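Local coordinates for protein aminodeoxyfutalosine deaminase (Deinococcus radiodurans, PDB 2IMR) that deaminates aminodeoxyfutalosine to futalosine in menaquinone biosynthesis, using one zinc ion per subunit, and acts more weakly on adenosine and related nucleosides, at residues D44-Y47 against A53-P56; F337-F342 against V347-G352; L301-N306 against R327-L332; T193-W198 against L208-H213; S105-Q110 against I152-E157. All coordinates share one frame; numbering follows the deposited sequence.

Overall arrangement
Interaction 1 comes first in the chain, closing the short beta hairpin 45-47/53-54 of the small N-terminal beta region, about 23 Å from the chain centre. The other four lie in the amidohydrolase barrel. Interaction 5 ties the start of helix 106-111 to the end of strand 149-153, across 41 residues; interaction 4 then closes the turn between helix 184-199 and strand 206-212 and touches interaction 5. Interaction 3 joins the end of strand 300-303 to helix 326-331 beside the zinc site, and interaction 2 folds helix 339-344 back on strand 349-351, with Phe-337 packing on interaction 3. All five follow in series; none nests or crosses.

Interaction 1 of 5, residues D44-Y47 against A53-P56; sequences DVLY and AQSP
Leu-46 and Gln-54 lie side by side on one face of the hairpin formed by 44-47 and 53-56, their side chains pointing the same way. The leucine methyl CD2 sits beside the glutamine amide, 4.0 Å from Gln-54 NE2. Tyr-47 and Ala-53 occupy the other face. There the alanine backbone comes to the rim of the tyrosine ring near its plane, with Ala-53 CA 3.6 Å from Tyr-47 CD1. Between the strands, Leu-46 and Gln-54 form an antiparallel hydrogen-bonded pair: Leu-46 N reaches Gln-54 O at 2.7 Å in an almost straight bond (179°), and Gln-54 N returns to Leu-46 O. Ser-55 turns its hydroxyl toward the opposite backbone. With OG anti to the backbone N (chi1 175°), it donates to Asp-44 O at 2.6 Å. Pro-56, which follows a cis peptide bond, brings CA-H to the same oxygen. The carboxylate of Asp-44 leaves the contact for a salt bridge with Arg-86, and Val-45 packs on Val-384 of helix 380-395. Val-45 and Tyr-47 bond through the backbone to Ile-91, placing strand 45-47 between 53-54 and the parallel strand 90-91. The hairpin is held mainly by backbone polarity, the serine hydroxyl adding a third bond beside the Leu-46/Gln-54 pair.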
# COMPACT_ATOMS: atom_id res chain seq x y z
N ASP A 44 -19.63 5.70 14.15
CA ASP A 44 -19.29 7.04 13.68
C ASP A 44 -19.16 7.05 12.17
O ASP A 44 -19.53 8.01 11.51
CB ASP A 44 -17.99 7.52 14.33
CG ASP A 44 -18.10 7.61 15.84
OD1 ASP A 44 -19.14 8.10 16.32
OD2 ASP A 44 -17.15 7.22 16.54
N VAL A 45 -18.62 5.96 11.63
CA VAL A 45 -18.46 5.84 10.19
C VAL A 45 -18.82 4.44 9.73
O VAL A 45 -18.29 3.44 10.23
CB VAL A 45 -17.00 6.13 9.75
CG1 VAL A 45 -16.85 5.86 8.26
CG2 VAL A 45 -16.65 7.57 10.06
N LEU A 46 -19.73 4.37 8.77
CA LEU A 46 -20.19 3.11 8.21
C LEU A 46 -19.83 2.99 6.74
O LEU A 46 -20.01 3.93 5.97
CB LEU A 46 -21.71 2.99 8.36
CG LEU A 46 -22.37 1.98 7.42
CD1 LEU A 46 -22.09 0.57 7.90
CD2 LEU A 46 -23.87 2.24 7.37
N TYR A 47 -19.31 1.84 6.35
CA TYR A 47 -19.00 1.60 4.94
C TYR A 47 -19.59 0.25 4.56
O TYR A 47 -19.20 -0.78 5.11
CB TYR A 47 -17.49 1.60 4.68
CG TYR A 47 -17.20 1.47 3.20
CD1 TYR A 47 -17.60 2.46 2.30
CD2 TYR A 47 -16.61 0.31 2.68
CE1 TYR A 47 -17.43 2.30 0.92
CE2 TYR A 47 -16.43 0.15 1.31
CZ TYR A 47 -16.85 1.14 0.44
OH TYR A 47 -16.70 0.98 -0.92
N ALA A 53 -18.78 5.85 1.84
CA ALA A 53 -18.98 5.66 3.28
C ALA A 53 -20.02 6.65 3.79
O ALA A 53 -20.30 7.65 3.13
CB ALA A 53 -17.66 5.85 4.02
N GLN A 54 -20.58 6.36 4.96
CA GLN A 54 -21.61 7.20 5.56
C GLN A 54 -21.30 7.53 7.02
O GLN A 54 -20.80 6.69 7.76
CB GLN A 54 -22.95 6.47 5.46
CG GLN A 54 -23.04 5.58 4.21
CD GLN A 54 -24.29 4.73 4.16
OE1 GLN A 54 -24.35 3.76 3.41
NE2 GLN A 54 -25.29 5.10 4.95
N SER A 55 -21.62 8.75 7.43
CA SER A 55 -21.36 9.17 8.81
C SER A 55 -22.32 10.26 9.27
O SER A 55 -22.45 11.30 8.62
CB SER A 55 -19.92 9.67 8.92
OG SER A 55 -19.66 10.20 10.21
N PRO A 56 -23.00 10.05 10.41
CA PRO A 56 -22.93 8.85 11.26
C PRO A 56 -23.48 7.62 10.54
O PRO A 56 -24.04 7.74 9.46
CB PRO A 56 -23.77 9.23 12.48
CG PRO A 56 -23.64 10.73 12.52
CD PRO A 56 -23.80 11.09 11.07

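Interaction 2 of 5, residues F337-F342 against V347-G352; sequences FDWPAF and VEVALG
Val-349 drives its CG1 methyl onto one face of the Trp-339 indole, a CH-pi contact in which the carbon stands 3.9 Å from the centroid of the six-membered ring and 21° off its normal. The same methyl, anti to the backbone N (chi1 -179°), also meets Phe-337 CE2 at 4.0 Å; Phe-337 and Val-349 come at each other from opposite directions, while the methyl lies over the indole face. Leu-351, two residues further along, crosses the indole at about a right angle and sets CD2 3.8 Å from Trp-339 CZ3. Val-347 packs on the other phenylalanine, its CB and CG1 by the edge of the Phe-342 ring. Alternate residues 347, 349 and 351 supply this side of the interface. This is the packing of a barrel strand, 349-351, against the short helix 339-344 that precedes it in the amidohydrolase fold. The turn between them is drawn together by Val-347 N, which donates to Phe-342 O at 3.0 Å with an N-H...O angle of 162°. At the other end, Asp-338 caps the helix: Ala-341 N meets its OD1 from above the carboxylate plane, 3.1 Å away. Phe-337 CE1 lies over one face of the Phe-342 ring, linking the two phenylalanines within the first segment. Further out, helix 380-395 packs on Trp-339 through Val-382, Leu-383 and Ala-386, while Val-322 of the neighbouring strand touches both Phe-337 and Val-349.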
# COMPACT_ATOMS: atom_id res chain seq x y z
N PHE A 337 2.25 12.65 3.92
CA PHE A 337 1.54 12.51 2.64
C PHE A 337 0.43 13.55 2.60
O PHE A 337 -0.36 13.65 3.54
CB PHE A 337 0.95 11.09 2.55
CG PHE A 337 0.05 10.87 1.37
CD1 PHE A 337 0.57 10.82 0.08
CD2 PHE A 337 -1.32 10.65 1.55
CE1 PHE A 337 -0.25 10.56 -1.02
CE2 PHE A 337 -2.15 10.40 0.46
CZ PHE A 337 -1.62 10.35 -0.83
N ASP A 338 0.35 14.31 1.52
CA ASP A 338 -0.69 15.34 1.40
C ASP A 338 -1.98 14.71 0.88
O ASP A 338 -2.33 14.87 -0.28
CB ASP A 338 -0.23 16.45 0.45
CG ASP A 338 -1.05 17.72 0.61
OD1 ASP A 338 -2.19 17.63 1.10
OD2 ASP A 338 -0.54 18.80 0.25
N TRP A 339 -2.69 14.00 1.75
CA TRP A 339 -3.92 13.35 1.32
C TRP A 339 -4.94 14.34 0.76
O TRP A 339 -5.51 14.12 -0.30
CB TRP A 339 -4.54 12.56 2.48
CG TRP A 339 -5.53 11.52 2.04
CD1 TRP A 339 -6.45 11.62 1.04
CD2 TRP A 339 -5.73 10.23 2.63
NE1 TRP A 339 -7.21 10.48 0.97
CE2 TRP A 339 -6.79 9.60 1.94
CE3 TRP A 339 -5.11 9.54 3.69
CZ2 TRP A 339 -7.24 8.32 2.26
CZ3 TRP A 339 -5.56 8.26 4.01
CH2 TRP A 339 -6.62 7.67 3.30
N PRO A 340 -5.18 15.46 1.47
CA PRO A 340 -6.16 16.40 0.91
C PRO A 340 -5.86 16.86 -0.52
O PRO A 340 -6.77 17.01 -1.33
CB PRO A 340 -6.18 17.54 1.93
CG PRO A 340 -4.91 17.37 2.72
CD PRO A 340 -4.72 15.89 2.80
N ALA A 341 -4.58 17.06 -0.83
CA ALA A 341 -4.18 17.49 -2.16
C ALA A 341 -4.46 16.39 -3.19
O ALA A 341 -4.95 16.66 -4.29
CB ALA A 341 -2.70 17.86 -2.18
N PHE A 342 -4.15 15.15 -2.84
CA PHE A 342 -4.39 14.02 -3.73
C PHE A 342 -5.88 13.78 -3.92
O PHE A 342 -6.34 13.47 -5.02
CB PHE A 342 -3.70 12.76 -3.19
CG PHE A 342 -2.25 12.65 -3.57
CD1 PHE A 342 -1.86 11.95 -4.71
CD2 PHE A 342 -1.26 13.26 -2.79
CE1 PHE A 342 -0.51 11.86 -5.08
CE2 PHE A 342 0.09 13.17 -3.15
CZ PHE A 342 0.46 12.47 -4.29
N VAL A 347 -7.24 11.56 -7.20
CA VAL A 347 -6.39 10.39 -7.24
C VAL A 347 -6.88 9.35 -6.23
O VAL A 347 -7.17 9.69 -5.09
CB VAL A 347 -4.93 10.77 -6.91
CG1 VAL A 347 -4.04 9.53 -6.95
CG2 VAL A 347 -4.43 11.81 -7.91
N GLU A 348 -6.99 8.10 -6.67
CA GLU A 348 -7.43 7.01 -5.81
C GLU A 348 -6.35 6.72 -4.77
O GLU A 348 -5.20 6.47 -5.12
CB GLU A 348 -7.69 5.75 -6.65
CG GLU A 348 -8.12 4.53 -5.85
CD GLU A 348 -9.49 4.69 -5.20
OE1 GLU A 348 -9.63 5.55 -4.31
OE2 GLU A 348 -10.41 3.94 -5.59
N VAL A 349 -6.73 6.77 -3.50
CA VAL A 349 -5.79 6.53 -2.41
C VAL A 349 -6.14 5.27 -1.63
O VAL A 349 -7.30 5.01 -1.33
CB VAL A 349 -5.78 7.73 -1.43
CG1 VAL A 349 -4.77 7.49 -0.31
CG2 VAL A 349 -5.42 9.01 -2.18
N ALA A 350 -5.12 4.48 -1.32
CA ALA A 350 -5.28 3.25 -0.56
C ALA A 350 -4.36 3.33 0.66
O ALA A 350 -3.43 4.14 0.69
CB ALA A 350 -4.91 2.04 -1.42
N LEU A 351 -4.62 2.49 1.65
CA LEU A 351 -3.81 2.48 2.86
C LEU A 351 -2.99 1.21 3.04
O LEU A 351 -3.43 0.11 2.71
CB LEU A 351 -4.71 2.66 4.09
CG LEU A 351 -5.19 4.08 4.38
CD1 LEU A 351 -6.39 4.03 5.32
CD2 LEU A 351 -4.05 4.87 5.01
N GLY A 352 -1.79 1.39 3.58
CA GLY A 352 -0.90 0.27 3.85
C GLY A 352 -0.21 0.55 5.18
O GLY A 352 -0.27 1.68 5.67

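Interaction 3 of 5, residues L301-N306 against R327-L332; sequences LVHMVN and RSNHHL
His-303 CA and Asn-329 CA come within 7.7 Å where strand 301-303 runs out and the chain bends away, opposite the short helix 326-331. His-303 adopts a positive phi (80°), an unusual backbone for a residue at a strand end, and Met-304 after it is also positive. The space between the backbones is bridged by a water that donates to His-303 O at 2.8 Å and accepts from Asn-329 ND2 at 2.6 Å. The other end of the amide, Asn-329 OD1, receives a weak bond from His-303 ND1 at 3.3 Å, bent to 124°, with ring and amide planes 59° apart. The asparagine meets His-303 twice, weakly and directly through OD1 and through the water from ND2. Placed at the C-terminal ends of barrel strands, where amidohydrolases bind their metal, the contact adjoins the active site: the His-303 side chain lies about 4 Å from the zinc ion and touches Glu-243, the probable proton donor. Val-302 CG1 covers one face of the His-303 ring. Ser-328 OG bonds to Ser-358 and to Asp-354, a residue assigned to the zinc site. Over one face of the amide, Val-305 CG2 comes 3.3 Å from Asn-329 ND2, the two side chains passing in opposite directions.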
# COMPACT_ATOMS: atom_id res chain seq x y z
N LEU A 301 1.68 3.93 -7.13
CA LEU A 301 2.82 4.60 -6.53
C LEU A 301 2.69 4.62 -5.01
O LEU A 301 1.68 5.07 -4.47
CB LEU A 301 2.93 6.03 -7.07
CG LEU A 301 2.92 6.12 -8.60
CD1 LEU A 301 2.99 7.59 -9.02
CD2 LEU A 301 4.09 5.34 -9.19
N VAL A 302 3.73 4.15 -4.33
CA VAL A 302 3.74 4.07 -2.88
C VAL A 302 4.48 5.20 -2.17
O VAL A 302 5.54 5.64 -2.62
CB VAL A 302 4.32 2.72 -2.43
CG1 VAL A 302 4.20 2.56 -0.92
CG2 VAL A 302 3.61 1.59 -3.16
N HIS A 303 3.90 5.66 -1.06
CA HIS A 303 4.42 6.73 -0.22
C HIS A 303 4.09 8.08 -0.83
O HIS A 303 3.17 8.76 -0.36
CB HIS A 303 5.93 6.56 0.00
CG HIS A 303 6.27 5.33 0.78
ND1 HIS A 303 5.69 5.03 2.00
CD2 HIS A 303 7.11 4.30 0.51
CE1 HIS A 303 6.15 3.87 2.44
NE2 HIS A 303 7.01 3.41 1.55
N MET A 304 4.82 8.49 -1.86
CA MET A 304 4.52 9.74 -2.55
C MET A 304 4.34 10.92 -1.60
O MET A 304 3.40 11.70 -1.73
CB MET A 304 3.24 9.57 -3.37
CG MET A 304 3.37 8.57 -4.50
SD MET A 304 4.38 9.26 -5.80
CE MET A 304 3.16 10.34 -6.61
N VAL A 305 5.26 11.05 -0.66
CA VAL A 305 5.19 12.11 0.33
C VAL A 305 5.78 13.42 -0.16
O VAL A 305 5.20 14.49 0.02
CB VAL A 305 5.91 11.69 1.63
CG1 VAL A 305 6.01 12.87 2.60
CG2 VAL A 305 5.14 10.55 2.29
N ASN A 306 6.93 13.34 -0.80
CA ASN A 306 7.61 14.54 -1.26
C ASN A 306 7.42 14.79 -2.75
O ASN A 306 8.31 14.53 -3.56
CB ASN A 306 9.07 14.42 -0.85
CG ASN A 306 9.23 14.28 0.65
OD1 ASN A 306 9.21 15.27 1.38
ND2 ASN A 306 9.33 13.04 1.13
N ARG A 327 1.83 5.61 9.64
CA ARG A 327 2.79 5.40 10.70
C ARG A 327 4.22 5.26 10.21
O ARG A 327 5.14 5.85 10.77
CB ARG A 327 2.38 4.18 11.53
CG ARG A 327 1.12 4.44 12.33
CD ARG A 327 0.72 3.23 13.16
NE ARG A 327 0.42 2.08 12.32
CZ ARG A 327 0.02 0.90 12.80
NH1 ARG A 327 -0.12 0.73 14.11
NH2 ARG A 327 -0.23 -0.10 11.96
N SER A 328 4.41 4.48 9.14
CA SER A 328 5.74 4.29 8.59
C SER A 328 6.39 5.63 8.23
O SER A 328 7.55 5.87 8.57
CB SER A 328 5.68 3.41 7.34
OG SER A 328 6.98 3.23 6.79
N ASN A 329 5.64 6.51 7.56
CA ASN A 329 6.20 7.81 7.18
C ASN A 329 6.62 8.61 8.40
O ASN A 329 7.63 9.31 8.38
CB ASN A 329 5.19 8.64 6.38
CG ASN A 329 4.85 8.02 5.04
OD1 ASN A 329 5.57 7.16 4.53
ND2 ASN A 329 3.77 8.48 4.45
N HIS A 330 5.83 8.51 9.46
CA HIS A 330 6.14 9.24 10.68
C HIS A 330 7.42 8.72 11.34
O HIS A 330 8.31 9.49 11.67
CB HIS A 330 4.97 9.14 11.67
CG HIS A 330 5.29 9.68 13.02
ND1 HIS A 330 5.60 11.00 13.24
CD2 HIS A 330 5.41 9.06 14.22
CE1 HIS A 330 5.90 11.18 14.52
NE2 HIS A 330 5.79 10.01 15.13
N HIS A 331 7.50 7.40 11.52
CA HIS A 331 8.69 6.82 12.16
C HIS A 331 9.97 6.99 11.35
O HIS A 331 11.06 7.05 11.92
CB HIS A 331 8.45 5.35 12.47
CG HIS A 331 7.40 5.12 13.51
ND1 HIS A 331 7.46 5.70 14.76
CD2 HIS A 331 6.24 4.42 13.47
CE1 HIS A 331 6.38 5.35 15.45
NE2 HIS A 331 5.63 4.58 14.69
N LEU A 332 9.85 7.09 10.03
CA LEU A 332 11.02 7.26 9.19
C LEU A 332 11.31 8.73 8.92
O LEU A 332 12.20 9.07 8.13
CB LEU A 332 10.85 6.48 7.88
CG LEU A 332 11.07 4.97 8.05
CD1 LEU A 332 10.58 4.21 6.82
CD2 LEU A 332 12.56 4.71 8.28
O HOH W 1 2.45 7.90 2.24

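Interaction 4 of 5, residues T193-W198 against L208-H213; sequences THLERW and LGLSPH
Leu-195, projecting from helix 184-199, wedges between Leu-208 and Leu-210 of the strand that follows it; the two elements form the later part of the beta-alpha-beta unit strand 170-176, helix 184-199, strand 206-212. The local helix and strand axes approach to 9.5 Å and run nearly antiparallel, at 162°, as befits a barrel helix leading back to its next strand. Within 193-198, Leu-195 is the first residue to touch 208-213. Its two methyls divide the work: CD1 meets Leu-210 CD1 at 3.6 Å, and CD2 meets Leu-208 CD2, also at 3.6 Å. Both leucines cross it at about a right angle, and the meeting is methyl to methyl. With CG anti to its carbonyl carbon (chi1 -65°), the Leu-195 branch reaches over to the strand from a CB that does not point straight at it. Outside the pair, Phe-174 of strand 170-176 and Tyr-229 of helix 220-233 also pack against this leucine. One turn later, Trp-198 points its CB at the strand. It touches Leu-208 with that atom, while the indole runs past the leucine at about a right angle. The indole nitrogen, Trp-198 NE1, bonds to Asp-160, which also holds Arg-197 in a salt bridge, and the ring meets Phe-174 edge-to-face. At the other end of the strand segment, His-213 is predicted to bind substrate. The helix backbone enters the contact as well, with Leu-208 CD2 lying 3.4 Å from Leu-195 O.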
# COMPACT_ATOMS: atom_id res chain seq x y z
N THR A 193 11.92 -14.79 -16.09
CA THR A 193 11.88 -16.24 -15.93
C THR A 193 11.09 -16.63 -14.68
O THR A 193 10.20 -17.48 -14.75
CB THR A 193 13.31 -16.84 -15.85
OG1 THR A 193 14.01 -16.56 -17.07
CG2 THR A 193 13.25 -18.35 -15.64
N HIS A 194 11.42 -16.02 -13.55
CA HIS A 194 10.71 -16.30 -12.30
C HIS A 194 9.22 -15.99 -12.45
O HIS A 194 8.36 -16.79 -12.06
CB HIS A 194 11.28 -15.45 -11.16
CG HIS A 194 12.55 -15.98 -10.57
ND1 HIS A 194 12.58 -17.10 -9.76
CD2 HIS A 194 13.82 -15.53 -10.64
CE1 HIS A 194 13.83 -17.31 -9.37
NE2 HIS A 194 14.60 -16.37 -9.89
N LEU A 195 8.93 -14.82 -13.00
CA LEU A 195 7.56 -14.38 -13.20
C LEU A 195 6.75 -15.33 -14.08
O LEU A 195 5.60 -15.65 -13.76
CB LEU A 195 7.54 -12.97 -13.80
CG LEU A 195 8.11 -11.89 -12.87
CD1 LEU A 195 8.27 -10.58 -13.62
CD2 LEU A 195 7.19 -11.72 -11.68
N GLU A 196 7.35 -15.80 -15.17
CA GLU A 196 6.66 -16.71 -16.07
C GLU A 196 6.33 -18.01 -15.36
O GLU A 196 5.27 -18.60 -15.58
CB GLU A 196 7.51 -16.99 -17.31
CG GLU A 196 7.86 -15.74 -18.11
CD GLU A 196 8.62 -16.04 -19.38
OE1 GLU A 196 9.58 -16.83 -19.33
OE2 GLU A 196 8.25 -15.47 -20.43
N ARG A 197 7.24 -18.45 -14.50
CA ARG A 197 7.05 -19.68 -13.74
C ARG A 197 5.90 -19.52 -12.76
O ARG A 197 4.99 -20.35 -12.70
CB ARG A 197 8.34 -20.02 -12.99
CG ARG A 197 8.40 -21.44 -12.45
CD ARG A 197 9.61 -21.66 -11.55
NE ARG A 197 9.46 -20.95 -10.27
CZ ARG A 197 10.24 -21.14 -9.21
NH1 ARG A 197 11.23 -22.02 -9.26
NH2 ARG A 197 10.02 -20.46 -8.10
N TRP A 198 5.92 -18.44 -11.99
CA TRP A 198 4.88 -18.18 -10.99
C TRP A 198 3.51 -17.87 -11.58
O TRP A 198 2.49 -18.20 -10.98
CB TRP A 198 5.30 -17.04 -10.07
CG TRP A 198 6.45 -17.38 -9.16
CD1 TRP A 198 6.66 -18.56 -8.51
CD2 TRP A 198 7.53 -16.51 -8.78
NE1 TRP A 198 7.81 -18.49 -7.75
CE2 TRP A 198 8.36 -17.24 -7.90
CE3 TRP A 198 7.88 -15.19 -9.10
CZ2 TRP A 198 9.52 -16.70 -7.33
CZ3 TRP A 198 9.03 -14.65 -8.53
CH2 TRP A 198 9.84 -15.40 -7.65
N LEU A 208 -0.05 -12.47 -9.18
CA LEU A 208 1.35 -12.10 -9.20
C LEU A 208 1.51 -10.68 -9.71
O LEU A 208 0.81 -10.25 -10.64
CB LEU A 208 2.13 -13.06 -10.11
CG LEU A 208 3.61 -12.75 -10.31
CD1 LEU A 208 4.35 -12.92 -8.99
CD2 LEU A 208 4.18 -13.69 -11.37
N GLY A 209 2.44 -9.94 -9.11
CA GLY A 209 2.68 -8.57 -9.51
C GLY A 209 4.17 -8.30 -9.63
O GLY A 209 4.99 -9.20 -9.43
N LEU A 210 4.52 -7.07 -9.95
CA LEU A 210 5.92 -6.70 -10.10
C LEU A 210 6.20 -5.41 -9.37
O LEU A 210 5.38 -4.49 -9.36
CB LEU A 210 6.24 -6.55 -11.59
CG LEU A 210 7.70 -6.47 -12.04
CD1 LEU A 210 8.48 -7.68 -11.54
CD2 LEU A 210 7.72 -6.40 -13.57
N SER A 211 7.36 -5.32 -8.73
CA SER A 211 7.68 -4.11 -8.01
C SER A 211 9.08 -3.56 -8.20
O SER A 211 10.01 -4.00 -7.53
CB SER A 211 7.43 -4.30 -6.52
OG SER A 211 7.84 -3.14 -5.81
N PRO A 212 9.24 -2.61 -9.13
CA PRO A 212 10.55 -1.99 -9.35
C PRO A 212 10.72 -1.23 -8.03
O PRO A 212 9.87 -0.41 -7.68
CB PRO A 212 10.30 -1.04 -10.53
CG PRO A 212 9.15 -1.69 -11.26
CD PRO A 212 8.26 -2.15 -10.13
N HIS A 213 11.80 -1.50 -7.30
CA HIS A 213 12.04 -0.90 -5.98
C HIS A 213 11.76 0.60 -5.84
O HIS A 213 10.82 1.00 -5.15
CB HIS A 213 13.48 -1.21 -5.53
CG HIS A 213 13.75 -0.89 -4.10
ND1 HIS A 213 14.90 -0.24 -3.69
CD2 HIS A 213 13.05 -1.17 -2.97
CE1 HIS A 213 14.90 -0.14 -2.37
NE2 HIS A 213 13.79 -0.69 -1.91

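Interaction 5 of 5, residues S105-Q110 against I152-E157; sequences SAYEFQ and IVWAPE
Ser-105 sets its CB squarely over the Trp-154 indole, 3.3 Å from the centroid of the five-membered ring and only 12° off the normal. This CH-pi contact is the tight part of the interface, with the carbon 3.2 Å above the ring plane. The tryptophan is brought beneath the serine by a CG anti to its own backbone N (chi1 175°), which extends the indole away from the end of strand 149-153. Ser-105 is also the N-cap of helix 106-111. It forms a capping box with Glu-108, whose OE2 accepts from Ser-105 N at 2.8 Å through its anti lone pair. That carboxylate oxygen passes the indole obliquely, 3.9 Å from Trp-154 CE3, so the glutamate links helix start and tryptophan. The arrangement sits at the C-terminal end of a barrel strand, near the metal: Glu-108 packs on His-101, a zinc ligand, and its OE1 lies close to OE1 of Glu-175, a predicted substrate-binding residue. Asp-103 receives bonds from the backbone N of both Trp-154 and Ala-155, fixing the chain as it leaves the strand. Packing is looser toward solvent, where the exposed Tyr-107 crosses the indole at about a right angle, with Tyr-107 CD2 3.7 Å from Trp-154 CZ2.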
# COMPACT_ATOMS: atom_id res chain seq x y z
N SER A 105 15.12 -7.75 2.71
CA SER A 105 16.53 -8.07 2.58
C SER A 105 17.40 -6.99 3.20
O SER A 105 17.02 -5.82 3.23
CB SER A 105 16.89 -8.23 1.11
OG SER A 105 18.28 -8.41 0.94
N ALA A 106 18.57 -7.39 3.69
CA ALA A 106 19.49 -6.43 4.26
C ALA A 106 19.88 -5.50 3.12
O ALA A 106 20.20 -4.33 3.33
CB ALA A 106 20.72 -7.14 4.81
N TYR A 107 19.83 -6.03 1.90
CA TYR A 107 20.18 -5.25 0.71
C TYR A 107 19.30 -4.02 0.53
O TYR A 107 19.81 -2.94 0.25
CB TYR A 107 20.09 -6.13 -0.54
CG TYR A 107 21.06 -7.30 -0.56
CD1 TYR A 107 22.44 -7.09 -0.41
CD2 TYR A 107 20.61 -8.60 -0.74
CE1 TYR A 107 23.33 -8.17 -0.43
CE2 TYR A 107 21.49 -9.68 -0.76
CZ TYR A 107 22.85 -9.46 -0.61
OH TYR A 107 23.73 -10.53 -0.62
N GLU A 108 17.99 -4.16 0.68
CA GLU A 108 17.14 -3.00 0.48
C GLU A 108 17.27 -1.99 1.62
O GLU A 108 16.97 -0.81 1.44
CB GLU A 108 15.67 -3.42 0.23
CG GLU A 108 14.98 -4.19 1.32
CD GLU A 108 13.70 -4.86 0.83
OE1 GLU A 108 12.85 -4.17 0.22
OE2 GLU A 108 13.55 -6.07 1.05
N PHE A 109 17.72 -2.44 2.79
CA PHE A 109 17.94 -1.54 3.93
C PHE A 109 19.23 -0.76 3.66
O PHE A 109 19.30 0.45 3.86
CB PHE A 109 18.09 -2.33 5.23
CG PHE A 109 16.79 -2.65 5.90
CD1 PHE A 109 16.20 -1.74 6.78
CD2 PHE A 109 16.14 -3.85 5.65
CE1 PHE A 109 14.98 -2.03 7.40
CE2 PHE A 109 14.92 -4.15 6.26
CZ PHE A 109 14.34 -3.24 7.13
N GLN A 110 20.26 -1.48 3.22
CA GLN A 110 21.55 -0.88 2.93
C GLN A 110 21.48 0.14 1.80
O GLN A 110 22.21 1.13 1.81
CB GLN A 110 22.57 -1.97 2.57
CG GLN A 110 22.97 -2.87 3.74
CD GLN A 110 24.08 -3.84 3.39
OE1 GLN A 110 23.88 -4.79 2.62
NE2 GLN A 110 25.26 -3.61 3.95
N ILE A 152 4.97 -6.95 -0.93
CA ILE A 152 6.18 -6.86 -1.72
C ILE A 152 7.04 -8.04 -1.27
O ILE A 152 7.31 -8.19 -0.08
CB ILE A 152 6.94 -5.55 -1.45
CG1 ILE A 152 6.02 -4.35 -1.70
CG2 ILE A 152 8.18 -5.47 -2.34
CD1 ILE A 152 5.35 -4.34 -3.07
N VAL A 153 7.45 -8.86 -2.23
CA VAL A 153 8.25 -10.05 -1.95
C VAL A 153 9.68 -9.93 -2.45
O VAL A 153 9.91 -9.49 -3.58
CB VAL A 153 7.63 -11.31 -2.62
CG1 VAL A 153 8.46 -12.54 -2.29
CG2 VAL A 153 6.20 -11.50 -2.16
N TRP A 154 10.63 -10.33 -1.62
CA TRP A 154 12.04 -10.28 -1.99
C TRP A 154 12.59 -11.66 -2.35
O TRP A 154 13.01 -11.89 -3.49
CB TRP A 154 12.88 -9.69 -0.86
CG TRP A 154 14.36 -9.73 -1.17
CD1 TRP A 154 15.23 -10.76 -0.92
CD2 TRP A 154 15.12 -8.73 -1.85
NE1 TRP A 154 16.48 -10.46 -1.41
CE2 TRP A 154 16.44 -9.22 -1.98
CE3 TRP A 154 14.82 -7.46 -2.36
CZ2 TRP A 154 17.46 -8.48 -2.61
CZ3 TRP A 154 15.82 -6.72 -2.98
CH2 TRP A 154 17.13 -7.24 -3.10
N ALA A 155 12.59 -12.57 -1.39
CA ALA A 155 13.13 -13.90 -1.62
C ALA A 155 12.22 -14.79 -2.46
O ALA A 155 11.05 -14.95 -2.15
CB ALA A 155 13.44 -14.59 -0.28
N PRO A 156 12.76 -15.38 -3.54
CA PRO A 156 11.97 -16.26 -4.40
C PRO A 156 11.28 -17.39 -3.62
O PRO A 156 10.15 -17.76 -3.91
CB PRO A 156 13.01 -16.79 -5.39
CG PRO A 156 13.93 -15.62 -5.55
CD PRO A 156 14.10 -15.14 -4.11
N GLU A 157 11.97 -17.93 -2.62
CA GLU A 157 11.40 -19.01 -1.82
C GLU A 157 10.19 -18.54 -1.02
O GLU A 157 9.30 -19.32 -0.70
CB GLU A 157 12.46 -19.62 -0.89
CG GLU A 157 13.35 -20.62 -1.60
CD GLU A 157 14.31 -21.34 -0.68
OE1 GLU A 157 13.88 -21.77 0.42
OE2 GLU A 157 15.49 -21.48 -1.05